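Local coordinates for protein thioredoxin (H-type,TRX-H) (Edwardsiella tarda, PDB 5ZF2) that inhibits host ASK1-MAPK signalling cascades as a thioredoxin-like effector that promotes pathogenesis during infection, and probably keeps the dithiol chemistry of thioredoxins, at residues A[7-12]-A[52-57]; A[12-15]-A[19-22]; A[76-79]-A[85-88]; A[3-8]-A[66-71]. One frame throughout, in Å; residues are numbered along the deposited sequence.

Interaction 1. Residues A[7-12]-A[52-57]; sequences DAAFTQ and RVFKVN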
loop_
_atom_site.group_PDB
_atom_site.type_symbol
_atom_site.label_atom_id
_atom_site.label_comp_id
_atom_site.label_asym_id
_atom_site.label_seq_id
_atom_site.Cartn_x
_atom_site.Cartn_y
_atom_site.Cartn_z
ATOM N N ASP A 7 -12.461 -0.078 -6.703
ATOM C CA ASP A 7 -12.107 0.067 -8.112
ATOM C C ASP A 7 -12.067 1.533 -8.519
ATOM O O ASP A 7 -11.073 2.000 -9.084
ATOM C CB ASP A 7 -13.108 -0.685 -8.996
ATOM C CG ASP A 7 -13.089 -2.191 -8.766
ATOM O OD1 ASP A 7 -12.070 -2.690 -8.244
ATOM O OD2 ASP A 7 -14.095 -2.867 -9.119
ATOM N N ALA A 8 -13.131 2.285 -8.211
ATOM C CA ALA A 8 -13.235 3.643 -8.735
ATOM C C ALA A 8 -12.199 4.570 -8.106
ATOM O O ALA A 8 -11.597 5.398 -8.800
ATOM C CB ALA A 8 -14.644 4.191 -8.519
ATOM N N ALA A 9 -11.984 4.475 -6.793
ATOM C CA ALA A 9 -10.996 5.371 -6.203
ATOM C C ALA A 9 -9.579 5.017 -6.658
ATOM O O ALA A 9 -8.744 5.909 -6.842
ATOM C CB ALA A 9 -11.109 5.356 -4.677
ATOM N N PHE A 10 -9.279 3.732 -6.830
ATOM C CA PHE A 10 -7.938 3.343 -7.278
ATOM C C PHE A 10 -7.670 3.829 -8.697
ATOM O O PHE A 10 -6.605 4.400 -8.982
ATOM C CB PHE A 10 -7.766 1.825 -7.193
ATOM C CG PHE A 10 -6.435 1.335 -7.694
ATOM C CD1 PHE A 10 -5.295 1.440 -6.909
ATOM C CD2 PHE A 10 -6.325 0.767 -8.952
ATOM C CE1 PHE A 10 -4.058 0.966 -7.387
ATOM C CE2 PHE A 10 -5.094 0.309 -9.440
ATOM C CZ PHE A 10 -3.969 0.403 -8.652
ATOM N N THR A 11 -8.621 3.608 -9.612
ATOM C CA THR A 11 -8.394 4.011 -10.993
ATOM C C THR A 11 -8.247 5.525 -11.094
ATOM O O THR A 11 -7.407 6.028 -11.855
ATOM C CB THR A 11 -9.525 3.516 -11.912
ATOM O OG1 THR A 11 -10.726 4.219 -11.627
ATOM C CG2 THR A 11 -9.784 2.023 -11.742
ATOM N N GLN A 12 -9.017 6.271 -10.295
ATOM C CA GLN A 12 -8.886 7.722 -10.332
ATOM C C GLN A 12 -7.539 8.159 -9.764
ATOM O O GLN A 12 -6.896 9.065 -10.310
ATOM C CB GLN A 12 -10.045 8.374 -9.583
ATOM C CG GLN A 12 -9.949 9.876 -9.486
ATOM C CD GLN A 12 -10.180 10.370 -8.073
ATOM O OE1 GLN A 12 -11.323 10.510 -7.647
ATOM N NE2 GLN A 12 -9.097 10.596 -7.321
ATOM N N ARG A 52 -1.185 8.334 -2.241
ATOM C CA ARG A 52 -2.551 7.858 -2.088
ATOM C C ARG A 52 -2.465 6.377 -1.713
ATOM O O ARG A 52 -2.076 5.550 -2.541
ATOM C CB ARG A 52 -3.342 8.050 -3.379
ATOM C CG ARG A 52 -3.257 9.431 -3.975
ATOM C CD ARG A 52 -4.087 10.411 -3.178
ATOM N NE ARG A 52 -5.484 9.993 -3.069
ATOM C CZ ARG A 52 -6.394 10.103 -4.039
ATOM N NH1 ARG A 52 -6.068 10.621 -5.226
ATOM N NH2 ARG A 52 -7.639 9.685 -3.822
ATOM N N VAL A 53 -2.840 6.051 -0.484
ATOM C CA VAL A 53 -2.731 4.691 0.056
ATOM C C VAL A 53 -4.085 4.016 -0.039
ATOM O O VAL A 53 -5.102 4.605 0.355
ATOM C CB VAL A 53 -2.248 4.716 1.514
ATOM C CG1 VAL A 53 -2.143 3.273 2.083
ATOM C CG2 VAL A 53 -0.943 5.490 1.618
ATOM N N PHE A 54 -4.114 2.781 -0.566
ATOM C CA PHE A 54 -5.333 1.984 -0.590
ATOM C C PHE A 54 -5.129 0.698 0.199
ATOM O O PHE A 54 -4.203 -0.068 -0.086
ATOM C CB PHE A 54 -5.765 1.667 -2.021
ATOM C CG PHE A 54 -6.115 2.886 -2.792
ATOM C CD1 PHE A 54 -7.408 3.407 -2.725
ATOM C CD2 PHE A 54 -5.160 3.528 -3.556
ATOM C CE1 PHE A 54 -7.739 4.548 -3.414
ATOM C CE2 PHE A 54 -5.480 4.697 -4.240
ATOM C CZ PHE A 54 -6.772 5.201 -4.156
ATOM N N LYS A 55 -5.998 0.467 1.178
ATOM C CA LYS A 55 -5.943 -0.736 1.994
ATOM C C LYS A 55 -6.807 -1.809 1.345
ATOM O O LYS A 55 -8.030 -1.643 1.216
ATOM C CB LYS A 55 -6.402 -0.444 3.422
ATOM C CG LYS A 55 -5.552 0.612 4.164
ATOM C CD LYS A 55 -4.354 -0.001 4.896
ATOM C CE LYS A 55 -3.626 1.044 5.760
ATOM N NZ LYS A 55 -4.429 1.519 6.938
ATOM N N VAL A 56 -6.165 -2.897 0.933
ATOM C CA VAL A 56 -6.816 -4.040 0.311
ATOM C C VAL A 56 -6.948 -5.127 1.364
ATOM O O VAL A 56 -5.942 -5.588 1.920
ATOM C CB VAL A 56 -6.014 -4.549 -0.902
ATOM C CG1 VAL A 56 -6.730 -5.744 -1.565
ATOM C CG2 VAL A 56 -5.812 -3.425 -1.921
ATOM N N ASN A 57 -8.187 -5.515 1.663
ATOM C CA ASN A 57 -8.425 -6.558 2.647
ATOM C C ASN A 57 -8.221 -7.909 1.965
ATOM O O ASN A 57 -9.010 -8.316 1.104
ATOM C CB ASN A 57 -9.819 -6.419 3.252
ATOM C CG ASN A 57 -10.078 -7.423 4.371
ATOM O OD1 ASN A 57 -9.611 -8.564 4.331
ATOM N ND2 ASN A 57 -10.816 -6.985 5.393
HETATM O O HOH W 1 -8.685 8.560 -5.809
#
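Phe10 has CG anti to its backbone N (chi1 177°), and Phe54 has CG anti to its carbonyl carbon (chi1 -64°). These two settings bring the rings together between helix 7-12 and strand 52-57. The pair is T-shaped. The edge of Phe10 points to the face of Phe54, with the planes at 77° and the centroids 5.8 Å apart. The nearest ring atoms are Phe10 CD1 and Phe54 CD2, 4.0 Å apart. The backbone of the helix also meets the Phe54 ring. Phe10 CA lies over one face of Phe54, 4.1 Å from the ring centroid, in a CH-pi contact. Ala9 CB adds an apolar touch at Phe54 CE1, 3.7 Å away. Phe54 is therefore pressed against the backbone and CB of the helix turn as well as against another ring.

Polar groups lie beside this packing. A water donates to Ala9 O at 2.8 Å and accepts a weak bond from Arg52 NH2. Gln12 NE2 comes to the edge of the Arg52 guanidinium, 3.7 Å from NH1. The main polar partners of Arg52 lie elsewhere: NE bonds to Ser1 OG, and NH2 forms a salt bridge with Glu3.

The axes of the short segments 7-12 and 52-57 run roughly antiparallel and approach to 9.9 Å. This is a helix packed on one face of the thioredoxin sheet. Strand 52-57 lies between strands 2-4 and 20-25 in that sheet. Phe10 reaches on to Val22 of strand 20-25, and its ring also makes an edge-to-face pair with Phe68 of helix 62-68.

Interaction 2. Residues A[12-15]-A[19-22]; sequences QAQA and PVLV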
loop_
_atom_site.group_PDB
_atom_site.type_symbol
_atom_site.label_atom_id
_atom_site.label_comp_id
_atom_site.label_asym_id
_atom_site.label_seq_id
_atom_site.Cartn_x
_atom_site.Cartn_y
_atom_site.Cartn_z
ATOM N N GLN A 12 -9.017 6.271 -10.295
ATOM C CA GLN A 12 -8.886 7.722 -10.332
ATOM C C GLN A 12 -7.539 8.159 -9.764
ATOM O O GLN A 12 -6.896 9.065 -10.310
ATOM C CB GLN A 12 -10.045 8.374 -9.583
ATOM C CG GLN A 12 -9.949 9.876 -9.486
ATOM C CD GLN A 12 -10.180 10.370 -8.073
ATOM O OE1 GLN A 12 -11.323 10.510 -7.647
ATOM N NE2 GLN A 12 -9.097 10.596 -7.321
ATOM N N ALA A 13 -7.074 7.508 -8.691
ATOM C CA ALA A 13 -5.734 7.807 -8.183
ATOM C C ALA A 13 -4.656 7.515 -9.231
ATOM O O ALA A 13 -3.744 8.329 -9.438
ATOM C CB ALA A 13 -5.466 7.019 -6.894
ATOM N N GLN A 14 -4.748 6.379 -9.923
ATOM C CA GLN A 14 -3.726 6.044 -10.919
ATOM C C GLN A 14 -3.696 7.034 -12.074
ATOM O O GLN A 14 -2.629 7.286 -12.647
ATOM C CB GLN A 14 -3.947 4.638 -11.467
ATOM C CG GLN A 14 -3.739 3.559 -10.428
ATOM C CD GLN A 14 -2.270 3.292 -10.166
ATOM O OE1 GLN A 14 -1.563 4.126 -9.592
ATOM N NE2 GLN A 14 -1.805 2.123 -10.587
ATOM N N ALA A 15 -4.842 7.577 -12.458
ATOM C CA ALA A 15 -4.877 8.543 -13.549
ATOM C C ALA A 15 -4.447 9.948 -13.117
ATOM O O ALA A 15 -4.180 10.790 -13.981
ATOM C CB ALA A 15 -6.285 8.586 -14.146
ATOM N N PRO A 19 1.707 9.355 -6.733
ATOM C CA PRO A 19 2.119 8.013 -6.298
ATOM C C PRO A 19 1.003 7.309 -5.548
ATOM O O PRO A 19 0.227 7.933 -4.817
ATOM C CB PRO A 19 3.307 8.275 -5.359
ATOM C CG PRO A 19 3.448 9.749 -5.240
ATOM C CD PRO A 19 2.323 10.430 -5.935
ATOM N N VAL A 20 0.949 5.988 -5.706
ATOM C CA VAL A 20 -0.102 5.173 -5.102
ATOM C C VAL A 20 0.521 3.988 -4.388
ATOM O O VAL A 20 1.368 3.291 -4.960
ATOM C CB VAL A 20 -1.109 4.671 -6.149
ATOM C CG1 VAL A 20 -2.083 3.739 -5.490
ATOM C CG2 VAL A 20 -1.830 5.874 -6.785
ATOM N N LEU A 21 0.083 3.739 -3.158
ATOM C CA LEU A 21 0.541 2.588 -2.398
ATOM C C LEU A 21 -0.633 1.640 -2.227
ATOM O O LEU A 21 -1.672 2.020 -1.668
ATOM C CB LEU A 21 1.089 2.997 -1.030
ATOM C CG LEU A 21 1.480 1.789 -0.195
ATOM C CD1 LEU A 21 2.763 1.147 -0.769
ATOM C CD2 LEU A 21 1.664 2.180 1.293
ATOM N N VAL A 22 -0.462 0.413 -2.675
ATOM C CA VAL A 22 -1.416 -0.657 -2.417
ATOM C C VAL A 22 -0.898 -1.431 -1.212
ATOM O O VAL A 22 0.206 -1.995 -1.257
ATOM C CB VAL A 22 -1.574 -1.563 -3.651
ATOM C CG1 VAL A 22 -2.340 -2.837 -3.304
ATOM C CG2 VAL A 22 -2.274 -0.790 -4.766
#
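The backbones of the two segments come nearest at Gln14 and Val20, whose CA atoms are 6.9 Å apart. Residues 12-15 belong to helix 7-15, and residues 20-22 begin the strand that follows it after a short turn. The chain thus leaves the helix, reverses and enters the sheet beneath it. Val20 has extended backbone angles (phi -131°, psi 133°), and its CB points toward the helix.

One methyl of Val20 carries most of the contact. CG2 lies anti to the carbonyl carbon, while CG1 lies anti to the backbone N. CG2 meets Ala13 CB at 3.8 Å, methyl against methyl. The small alanine lets the helix backbone come close to the strand here. The same Val20 CG2 also meets the amide oxygen of Gln14, with OE1 at 3.3 Å. Val20 CB is 3.5 Å from this OE1.

Gln14 does not start out pointing at the strand. Its chain bends at chi2 (-77°), which swings the amide across Val20 at about a right angle to the valine side chain. The contact is thus van der Waals in kind, with the amide lying across an aliphatic group.

Ala13 and Val20 both touch Phe54 of strand 52-57, so the contact continues the hydrophobic layer under the helix. Val20 also packs on Phe10 of the same helix. On the other flank Gln14 and Val20 touch Tyr79 of strand 75-80. Strand 20-25 is central in the sheet: its backbone bonds to Arg52 and Phe54 on one neighbour, and to Ile77 and Tyr79 on the other.

Interaction 3. Residues A[76-79]-A[85-88]; sequences LILY and VRRS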
loop_
_atom_site.group_PDB
_atom_site.type_symbol
_atom_site.label_atom_id
_atom_site.label_comp_id
_atom_site.label_asym_id
_atom_site.label_seq_id
_atom_site.Cartn_x
_atom_site.Cartn_y
_atom_site.Cartn_z
ATOM N N LEU A 76 3.124 -4.930 0.045
ATOM C CA LEU A 76 3.039 -3.505 -0.285
ATOM C C LEU A 76 3.504 -3.336 -1.722
ATOM O O LEU A 76 4.534 -3.912 -2.116
ATOM C CB LEU A 76 3.928 -2.644 0.628
ATOM C CG LEU A 76 3.726 -2.757 2.138
ATOM C CD1 LEU A 76 4.841 -1.998 2.902
ATOM C CD2 LEU A 76 2.365 -2.203 2.479
ATOM N N ILE A 77 2.747 -2.581 -2.502
ATOM C CA ILE A 77 3.091 -2.323 -3.896
ATOM C C ILE A 77 3.064 -0.827 -4.132
ATOM O O ILE A 77 2.047 -0.176 -3.880
ATOM C CB ILE A 77 2.129 -3.004 -4.877
ATOM C CG1 ILE A 77 1.956 -4.486 -4.512
ATOM C CG2 ILE A 77 2.669 -2.779 -6.329
ATOM C CD1 ILE A 77 0.805 -5.168 -5.278
ATOM N N LEU A 78 4.152 -0.287 -4.651
ATOM C CA LEU A 78 4.249 1.155 -4.849
ATOM C C LEU A 78 4.106 1.434 -6.336
ATOM O O LEU A 78 4.780 0.809 -7.156
ATOM C CB LEU A 78 5.570 1.716 -4.315
ATOM C CG LEU A 78 5.738 3.236 -4.494
ATOM C CD1 LEU A 78 4.668 4.034 -3.680
ATOM C CD2 LEU A 78 7.142 3.703 -4.110
ATOM N N TYR A 79 3.214 2.352 -6.680
ATOM C CA TYR A 79 3.053 2.813 -8.050
ATOM C C TYR A 79 3.462 4.269 -8.151
ATOM O O TYR A 79 3.249 5.052 -7.222
ATOM C CB TYR A 79 1.599 2.680 -8.528
ATOM C CG TYR A 79 1.102 1.277 -8.604
ATOM C CD1 TYR A 79 0.702 0.615 -7.463
ATOM C CD2 TYR A 79 1.020 0.611 -9.821
ATOM C CE1 TYR A 79 0.233 -0.673 -7.512
ATOM C CE2 TYR A 79 0.560 -0.699 -9.884
ATOM C CZ TYR A 79 0.175 -1.327 -8.725
ATOM O OH TYR A 79 -0.303 -2.596 -8.759
ATOM N N VAL A 85 6.396 0.344 -9.418
ATOM C CA VAL A 85 7.815 0.642 -9.260
ATOM C C VAL A 85 8.522 -0.442 -8.459
ATOM O O VAL A 85 9.651 -0.804 -8.771
ATOM C CB VAL A 85 7.992 2.029 -8.598
ATOM C CG1 VAL A 85 9.430 2.235 -8.136
ATOM C CG2 VAL A 85 7.604 3.126 -9.576
ATOM N N ARG A 86 7.877 -0.979 -7.423
ATOM C CA ARG A 86 8.484 -2.011 -6.591
ATOM C C ARG A 86 7.418 -2.564 -5.667
ATOM O O ARG A 86 6.376 -1.933 -5.438
ATOM C CB ARG A 86 9.663 -1.466 -5.753
ATOM C CG ARG A 86 9.319 -0.169 -5.016
ATOM C CD ARG A 86 10.560 0.424 -4.356
ATOM N NE ARG A 86 10.301 1.749 -3.819
ATOM C CZ ARG A 86 10.759 2.887 -4.342
ATOM N NH1 ARG A 86 11.532 2.882 -5.424
ATOM N NH2 ARG A 86 10.446 4.037 -3.758
ATOM N N ARG A 87 7.699 -3.746 -5.126
ATOM C CA ARG A 87 6.806 -4.372 -4.168
ATOM C C ARG A 87 7.660 -5.016 -3.081
ATOM O O ARG A 87 8.883 -5.170 -3.220
ATOM C CB ARG A 87 5.868 -5.386 -4.846
ATOM C CG ARG A 87 6.558 -6.614 -5.465
ATOM C CD ARG A 87 5.508 -7.624 -5.955
ATOM N NE ARG A 87 4.602 -7.027 -6.941
ATOM C CZ ARG A 87 3.342 -7.413 -7.120
ATOM N NH1 ARG A 87 2.852 -8.392 -6.369
ATOM N NH2 ARG A 87 2.573 -6.815 -8.034
ATOM N N SER A 88 7.002 -5.362 -1.982
ATOM C CA SER A 88 7.662 -5.822 -0.768
ATOM C C SER A 88 6.679 -6.704 -0.015
ATOM O O SER A 88 5.482 -6.389 0.021
ATOM C CB SER A 88 8.092 -4.598 0.081
ATOM O OG SER A 88 8.463 -4.987 1.398
#
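The beta hairpin of strands 75-80 and 83-89 forms one edge of the thioredoxin sheet. Leu76 to Leu78 pair there with Arg86 to Ser88, and Val85 adds a bond to Leu78. The axes of segments 76-79 and 85-88 run antiparallel and approach to 4.7 Å. Leu76 and Ser88 are a hydrogen-bonded pair. Leu76 N donates to Ser88 O at 2.8 Å, and Ser88 N donates back to Leu76 O in a more bent bond (140°). Leu78 N takes Arg86 O in a nearly straight bond of 2.9 Å.

Val85 N donates to Leu78 O at 2.8 Å. Leu78 thus bonds to both residues, its N to Arg86 O and its O to Val85 N, so two residues face one: a classic beta bulge. Val85 has a psi of -39°, far from extended, and it takes up the extra residue. Ile77 and Arg87 are the non-hydrogen-bonded pair between the two bonded ones. In this part of the ladder, Arg87 CA makes a CA-H...O contact of 3.1 Å with Leu76 O.

On one face Ile77 and Arg87 lie side by side. Ile77 CD1 sits over a face of the Arg87 guanidinium, 3.7 Å from NH2. Chi3 of Arg87 (58°) bends the chain to bring that group alongside. Its NE makes a salt bridge with Glu84, and NH2 bonds to the carbonyl of Phe68. On the other face Leu78 CD2 lies 3.3 Å from Arg86 NH2. Arg86 runs extended from CG to NE, and its NE bonds to Phe100 O at helix 94-102. Leu76, Leu78 and Ser88 also touch the Phe100 side chain on this face.

Interaction 4. Residues A[3-8]-A[66-71]; sequences EPYSDA and QQFRVS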
loop_
_atom_site.group_PDB
_atom_site.type_symbol
_atom_site.label_atom_id
_atom_site.label_comp_id
_atom_site.label_asym_id
_atom_site.label_seq_id
_atom_site.Cartn_x
_atom_site.Cartn_y
_atom_site.Cartn_z
ATOM N N GLU A 3 -7.301 5.158 2.314
ATOM C CA GLU A 3 -8.704 4.828 2.143
ATOM C C GLU A 3 -8.822 3.353 1.807
ATOM O O GLU A 3 -7.834 2.726 1.395
ATOM C CB GLU A 3 -9.345 5.708 1.059
ATOM C CG GLU A 3 -8.868 5.457 -0.357
ATOM C CD GLU A 3 -9.093 6.706 -1.240
ATOM O OE1 GLU A 3 -8.169 7.548 -1.373
ATOM O OE2 GLU A 3 -10.213 6.864 -1.769
ATOM N N PRO A 4 -9.990 2.746 2.023
ATOM C CA PRO A 4 -10.189 1.360 1.609
ATOM C C PRO A 4 -10.108 1.257 0.100
ATOM O O PRO A 4 -10.531 2.163 -0.628
ATOM C CB PRO A 4 -11.609 1.024 2.100
ATOM C CG PRO A 4 -12.039 2.157 2.929
ATOM C CD PRO A 4 -11.225 3.353 2.557
ATOM N N TYR A 5 -9.579 0.135 -0.368
ATOM C CA TYR A 5 -9.573 -0.116 -1.797
ATOM C C TYR A 5 -10.998 -0.161 -2.344
ATOM O O TYR A 5 -11.885 -0.824 -1.785
ATOM C CB TYR A 5 -8.865 -1.432 -2.137
ATOM C CG TYR A 5 -8.927 -1.693 -3.618
ATOM C CD1 TYR A 5 -7.975 -1.148 -4.483
ATOM C CD2 TYR A 5 -9.991 -2.408 -4.164
ATOM C CE1 TYR A 5 -8.059 -1.362 -5.849
ATOM C CE2 TYR A 5 -10.092 -2.606 -5.501
ATOM C CZ TYR A 5 -9.125 -2.097 -6.341
ATOM O OH TYR A 5 -9.269 -2.342 -7.682
ATOM N N SER A 6 -11.195 0.553 -3.449
ATOM C CA SER A 6 -12.328 0.378 -4.340
ATOM C C SER A 6 -11.813 0.594 -5.746
ATOM O O SER A 6 -10.811 1.290 -5.947
ATOM C CB SER A 6 -13.478 1.348 -4.035
ATOM O OG SER A 6 -13.166 2.669 -4.445
ATOM N N ASP A 7 -12.461 -0.078 -6.703
ATOM C CA ASP A 7 -12.107 0.067 -8.112
ATOM C C ASP A 7 -12.067 1.533 -8.519
ATOM O O ASP A 7 -11.073 2.000 -9.084
ATOM C CB ASP A 7 -13.108 -0.685 -8.996
ATOM C CG ASP A 7 -13.089 -2.191 -8.766
ATOM O OD1 ASP A 7 -12.070 -2.690 -8.244
ATOM O OD2 ASP A 7 -14.095 -2.867 -9.119
ATOM N N ALA A 8 -13.131 2.285 -8.211
ATOM C CA ALA A 8 -13.235 3.643 -8.735
ATOM C C ALA A 8 -12.199 4.570 -8.106
ATOM O O ALA A 8 -11.597 5.398 -8.800
ATOM C CB ALA A 8 -14.644 4.191 -8.519
ATOM N N GLN A 66 -6.065 -10.623 -7.511
ATOM C CA GLN A 66 -5.653 -11.099 -8.826
ATOM C C GLN A 66 -5.098 -9.959 -9.665
ATOM O O GLN A 66 -4.066 -10.103 -10.324
ATOM C CB GLN A 66 -6.825 -11.766 -9.547
ATOM C CG GLN A 66 -7.087 -13.194 -9.092
ATOM C CD GLN A 66 -5.927 -14.139 -9.393
ATOM O OE1 GLN A 66 -5.231 -13.987 -10.401
ATOM N NE2 GLN A 66 -5.717 -15.122 -8.518
ATOM N N GLN A 67 -5.759 -8.808 -9.628
ATOM C CA GLN A 67 -5.287 -7.638 -10.362
ATOM C C GLN A 67 -3.849 -7.266 -9.982
ATOM O O GLN A 67 -3.042 -6.879 -10.840
ATOM C CB GLN A 67 -6.243 -6.484 -10.068
ATOM C CG GLN A 67 -5.788 -5.132 -10.541
ATOM C CD GLN A 67 -6.836 -4.055 -10.248
ATOM O OE1 GLN A 67 -7.609 -4.174 -9.298
ATOM N NE2 GLN A 67 -6.858 -3.004 -11.053
ATOM N N PHE A 68 -3.520 -7.355 -8.698
ATOM C CA PHE A 68 -2.227 -6.955 -8.168
ATOM C C PHE A 68 -1.227 -8.102 -8.092
ATOM O O PHE A 68 -0.077 -7.864 -7.716
ATOM C CB PHE A 68 -2.425 -6.345 -6.774
ATOM C CG PHE A 68 -3.231 -5.066 -6.790
ATOM C CD1 PHE A 68 -2.866 -4.022 -7.615
ATOM C CD2 PHE A 68 -4.373 -4.927 -5.996
ATOM C CE1 PHE A 68 -3.598 -2.850 -7.644
ATOM C CE2 PHE A 68 -5.116 -3.763 -6.030
ATOM C CZ PHE A 68 -4.728 -2.720 -6.853
ATOM N N ARG A 69 -1.636 -9.325 -8.447
ATOM C CA ARG A 69 -0.767 -10.499 -8.415
ATOM C C ARG A 69 -0.235 -10.696 -6.990
ATOM O O ARG A 69 0.972 -10.764 -6.739
ATOM C CB ARG A 69 0.352 -10.360 -9.464
ATOM C CG ARG A 69 1.433 -11.460 -9.495
ATOM C CD ARG A 69 2.503 -11.219 -10.585
ATOM N NE ARG A 69 3.547 -10.294 -10.130
ATOM C CZ ARG A 69 4.489 -10.591 -9.236
ATOM N NH1 ARG A 69 4.544 -11.789 -8.668
ATOM N NH2 ARG A 69 5.393 -9.687 -8.903
ATOM N N VAL A 70 -1.165 -10.727 -6.039
ATOM C CA VAL A 70 -0.857 -10.783 -4.614
ATOM C C VAL A 70 -1.271 -12.139 -4.080
ATOM O O VAL A 70 -2.427 -12.545 -4.242
ATOM C CB VAL A 70 -1.571 -9.665 -3.836
ATOM C CG1 VAL A 70 -1.430 -9.883 -2.320
ATOM C CG2 VAL A 70 -1.010 -8.321 -4.250
ATOM N N SER A 71 -0.336 -12.831 -3.427
ATOM C CA SER A 71 -0.636 -14.113 -2.818
ATOM C C SER A 71 -0.457 -14.125 -1.309
ATOM O O SER A 71 -0.795 -15.131 -0.681
ATOM C CB SER A 71 0.232 -15.227 -3.437
ATOM O OG SER A 71 1.621 -14.963 -3.269
#
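Tyr5 meets two neighbouring residues of helix 62-68, Gln67 and Phe68. Tyr5 CE1 comes to the edge of the Phe68 ring, near its plane, 3.7 Å from CZ. The ring planes are almost perpendicular, at 87°, and the centroids are 5.7 Å apart. At the far end of the tyrosine ring, Tyr5 OH lies 3.0 Å from Gln67 OE1. The amide of Gln67 stands at 90° to the tyrosine ring.

The torsions explain both reaches. Tyr5 holds CG anti to its backbone N (chi1 178°), which sends the ring toward the helix. Gln67 is extended beyond CG and carries its amide out to the phenol. Asp7 OD1 is a second oxygen beside Tyr5 OH, 2.9 Å from it.

The next shell holds the two backbones. Ser6 is the N-cap of helix 7-15, its OG bonded to Ala9 N. Helix 62-68 closes in a Schellman motif, with Arg69 at positive phi. Gln61 NE2 bonds to Tyr5 O. The Phe68 ring also packs on Val22, Ile77 and Tyr79 of the sheet.

The contact thus has an apolar half and a polar half. The rings join the strand-to-helix turn to helix 62-68. The one phenol proton has two acceptors in reach, Asp7 OD1 and Gln67 OE1, and could serve either; the two oxygens would probably disfavour loss of that proton.

In the fold
All four contacts gather on the one five-stranded sheet of this thioredoxin fold. Interactions 1 and 2 use helix 7-15, and interaction 4 the turn that leads into it; all three start from the same early part of the chain. Interaction 3, the hairpin, comes last. The centres of interactions 1 and 2 are about 7 Å apart, as are those of 1 and 4. Interaction 3 lies about 14 Å from interaction 1, centre to centre. Strands 52-57 and 20-25 carry interactions 1 and 2 side by side, and strand 75-80 follows next. Phe68 of interaction 4 touches residues of interactions 2 and 3. The early helix and helix 62-68 are thus joined to one another and to the sheet.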